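Local coordinates for protein transcriptional regulator, marR family, putative (Sulfolobus solfataricus, PDB 3F3X) that probably acts as a DNA-binding transcription factor of the MarR family, regulating gene expression in a hyperthermophilic archaeon, at residues P50-L56 with I91-E95. Numbering follows the deposited sequence.
Sequences PRSMVYL and IVIVE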
ATOM      1  N   PRO A  50      15.938  17.882  11.175  1.00 20.31           N
ATOM      2  CA  PRO A  50      14.738  18.612  10.755  1.00 21.02           C
ATOM      3  C   PRO A  50      14.495  18.386   9.263  1.00 21.76           C
ATOM      4  O   PRO A  50      15.439  18.386   8.477  1.00 23.05           O
ATOM      5  CB  PRO A  50      15.088  20.061  11.084  1.00 21.98           C
ATOM      6  CG  PRO A  50      15.986  19.915  12.300  1.00 22.14           C
ATOM      7  CD  PRO A  50      16.885  18.776  11.865  1.00 22.20           C
ATOM      8  N   ARG A  51      13.236  18.186   8.883  1.00 20.54           N
ATOM      9  CA  ARG A  51      12.891  17.917   7.489  1.00 19.72           C
ATOM     10  C   ARG A  51      11.835  18.873   6.959  1.00 21.20           C
ATOM     11  O   ARG A  51      10.891  19.220   7.672  1.00 19.25           O
ATOM     12  CB  ARG A  51      12.342  16.496   7.348  1.00 19.21           C
ATOM     13  CG  ARG A  51      13.210  15.390   7.929  1.00 17.14           C
ATOM     14  CD  ARG A  51      14.528  15.274   7.187  1.00 18.17           C
ATOM     15  NE  ARG A  51      15.219  14.031   7.517  1.00 18.85           N
ATOM     16  CZ  ARG A  51      16.324  13.606   6.915  1.00 19.12           C
ATOM     17  NH1 ARG A  51      16.878  14.326   5.947  1.00 20.46           N
ATOM     18  NH2 ARG A  51      16.867  12.455   7.273  1.00 17.78           N
ATOM     19  N   SER A  52      11.973  19.272   5.697  1.00 20.58           N
ATOM     20  CA  SER A  52      10.992  20.166   5.090  1.00 22.42           C
ATOM     21  C   SER A  52       9.735  19.361   4.770  1.00 23.34           C
ATOM     22  O   SER A  52       9.780  18.128   4.699  1.00 20.71           O
ATOM     23  CB  SER A  52      11.544  20.788   3.799  1.00 21.57           C
ATOM     24  OG  SER A  52      11.640  19.825   2.764  1.00 22.74           O
ATOM     25  N   MET A  53       8.620  20.056   4.570  1.00 23.74           N
ATOM     26  CA  MET A  53       7.354  19.397   4.260  1.00 25.65           C
ATOM     27  C   MET A  53       7.458  18.656   2.933  1.00 24.84           C
ATOM     28  O   MET A  53       6.896  17.571   2.770  1.00 23.25           O
ATOM     29  CB  MET A  53       6.230  20.432   4.204  1.00 27.67           C
ATOM     30  CG  MET A  53       6.061  21.222   5.501  1.00 30.30           C
ATOM     31  SD  MET A  53       5.410  20.221   6.862  1.00 32.83           S
ATOM     32  CE  MET A  53       3.660  20.542   6.697  1.00 33.71           C
ATOM     33  N   VAL A  54       8.181  19.247   1.986  1.00 24.16           N
ATOM     34  CA  VAL A  54       8.373  18.631   0.676  1.00 25.73           C
ATOM     35  C   VAL A  54       9.193  17.352   0.834  1.00 23.88           C
ATOM     36  O   VAL A  54       8.899  16.331   0.214  1.00 23.86           O
ATOM     37  CB  VAL A  54       9.121  19.581  -0.294  1.00 27.85           C
ATOM     38  CG1 VAL A  54       9.478  18.839  -1.575  1.00 28.75           C
ATOM     39  CG2 VAL A  54       8.256  20.792  -0.611  1.00 32.28           C
ATOM     40  N   TYR A  55      10.228  17.415   1.664  1.00 22.21           N
ATOM     41  CA  TYR A  55      11.068  16.245   1.895  1.00 21.61           C
ATOM     42  C   TYR A  55      10.232  15.086   2.425  1.00 21.15           C
ATOM     43  O   TYR A  55      10.389  13.951   1.982  1.00 19.58           O
ATOM     44  CB  TYR A  55      12.164  16.551   2.912  1.00 21.07           C
ATOM     45  CG  TYR A  55      12.980  15.333   3.286  1.00 20.53           C
ATOM     46  CD1 TYR A  55      14.150  15.020   2.602  1.00 21.97           C
ATOM     47  CD2 TYR A  55      12.568  14.480   4.314  1.00 21.55           C
ATOM     48  CE1 TYR A  55      14.897  13.892   2.927  1.00 21.01           C
ATOM     49  CE2 TYR A  55      13.307  13.348   4.651  1.00 18.15           C
ATOM     50  CZ  TYR A  55      14.471  13.062   3.950  1.00 19.96           C
ATOM     51  OH  TYR A  55      15.207  11.951   4.276  1.00 20.23           O
ATOM     52  N   LEU A  56       9.349  15.377   3.377  1.00 21.09           N
ATOM     53  CA  LEU A  56       8.516  14.340   3.975  1.00 21.40           C
ATOM     54  C   LEU A  56       7.545  13.701   2.985  1.00 22.38           C
ATOM     55  O   LEU A  56       7.434  12.479   2.921  1.00 22.67           O
ATOM     56  CB  LEU A  56       7.751  14.909   5.178  1.00 20.76           C
ATOM     57  CG  LEU A  56       8.661  15.334   6.338  1.00 21.60           C
ATOM     58  CD1 LEU A  56       7.867  16.162   7.340  1.00 22.88           C
ATOM     59  CD2 LEU A  56       9.272  14.092   7.002  1.00 23.12           C
ATOM     60  N   ILE A  91      10.858  28.257   3.309  1.00 42.72           N
ATOM     61  CA  ILE A  91      10.637  26.823   3.484  1.00 38.73           C
ATOM     62  C   ILE A  91      10.211  26.438   4.898  1.00 35.51           C
ATOM     63  O   ILE A  91      10.826  26.860   5.877  1.00 35.01           O
ATOM     64  CB  ILE A  91      11.918  26.028   3.152  1.00 37.98           C
ATOM     65  CG1 ILE A  91      12.445  26.431   1.770  1.00 40.40           C
ATOM     66  CG2 ILE A  91      11.631  24.537   3.204  1.00 38.94           C
ATOM     67  CD1 ILE A  91      11.461  26.212   0.639  1.00 38.80           C
ATOM     68  N   VAL A  92       9.168  25.621   4.997  1.00 32.30           N
ATOM     69  CA  VAL A  92       8.682  25.164   6.296  1.00 31.73           C
ATOM     70  C   VAL A  92       9.453  23.910   6.700  1.00 29.64           C
ATOM     71  O   VAL A  92       9.519  22.940   5.943  1.00 29.98           O
ATOM     72  CB  VAL A  92       7.177  24.826   6.254  1.00 31.53           C
ATOM     73  CG1 VAL A  92       6.724  24.284   7.602  1.00 31.18           C
ATOM     74  CG2 VAL A  92       6.375  26.069   5.891  1.00 31.83           C
ATOM     75  N   ILE A  93      10.034  23.940   7.893  1.00 26.22           N
ATOM     76  CA  ILE A  93      10.803  22.817   8.404  1.00 24.22           C
ATOM     77  C   ILE A  93      10.100  22.208   9.607  1.00 23.21           C
ATOM     78  O   ILE A  93       9.545  22.928  10.441  1.00 23.23           O
ATOM     79  CB  ILE A  93      12.214  23.265   8.854  1.00 25.03           C
ATOM     80  CG1 ILE A  93      12.979  23.867   7.673  1.00 26.96           C
ATOM     81  CG2 ILE A  93      12.971  22.085   9.441  1.00 27.76           C
ATOM     82  CD1 ILE A  93      13.221  22.900   6.540  1.00 27.67           C
ATOM     83  N   VAL A  94      10.136  20.881   9.694  1.00 21.55           N
ATOM     84  CA  VAL A  94       9.521  20.165  10.806  1.00 19.87           C
ATOM     85  C   VAL A  94      10.646  19.658  11.704  1.00 19.53           C
ATOM     86  O   VAL A  94      11.525  18.926  11.263  1.00 18.71           O
ATOM     87  CB  VAL A  94       8.697  18.951  10.321  1.00 20.51           C
ATOM     88  CG1 VAL A  94       8.043  18.256  11.515  1.00 18.27           C
ATOM     89  CG2 VAL A  94       7.628  19.403   9.331  1.00 21.29           C
ATOM     90  N   GLU A  95      10.614  20.069  12.962  1.00 18.09           N
ATOM     91  CA  GLU A  95      11.618  19.664  13.927  1.00 17.15           C
ATOM     92  C   GLU A  95      10.946  18.848  15.013  1.00 17.49           C
ATOM     93  O   GLU A  95       9.878  19.218  15.505  1.00 18.44           O
ATOM     94  CB  GLU A  95      12.284  20.899  14.545  1.00 18.58           C
ATOM     95  CG  GLU A  95      13.230  20.578  15.699  1.00 20.43           C
ATOM     96  CD  GLU A  95      13.816  21.829  16.339  1.00 23.73           C
ATOM     97  OE1 GLU A  95      13.052  22.789  16.577  1.00 21.60           O
ATOM     98  OE2 GLU A  95      15.034  21.842  16.617  1.00 23.29           O
TER
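The side chains of Val94 and Met53 cross at about a right angle, with Val94 CG2 3.4 Å from Met53 SD. In the methionine, CG lies anti to the carbonyl carbon (chi1 -58°), which brings it 3.8 Å from CG1 of Val92, and the bend at chi2 (-70°) turns SD toward Val94. Leu56, one helical turn further on, brings CD1 obliquely to the same Val94 CG2, at 3.8 Å. Ile67 of helix 64-76 packs on Met53 and Leu56, while Arg51 and Val94, on one face of the sheet, both touch Thr46 of helix 37-48. On the other face Ile93 spreads its two branches: CG2 presses on Pro50 CB at 3.4 Å, tighter than usual for carbons, while CD1 rests against CA and CB of Ser52. Arg51 and Val94 form an antiparallel hydrogen-bonded pair, Arg51 N to Val94 O at 3.0 Å and Val94 N to Arg51 O at 2.7 Å. Ser52 then ends the strand and N-caps the helix: OG lies between the backbone N and the carbonyl carbon (chi1 71°), where it accepts from Tyr55 N at 3.0 Å. Outer strand 51-52 thus joins the 80-85/92-96 wing hairpin, completing the three-stranded sheet of the MarR winged helix-turn-helix domain.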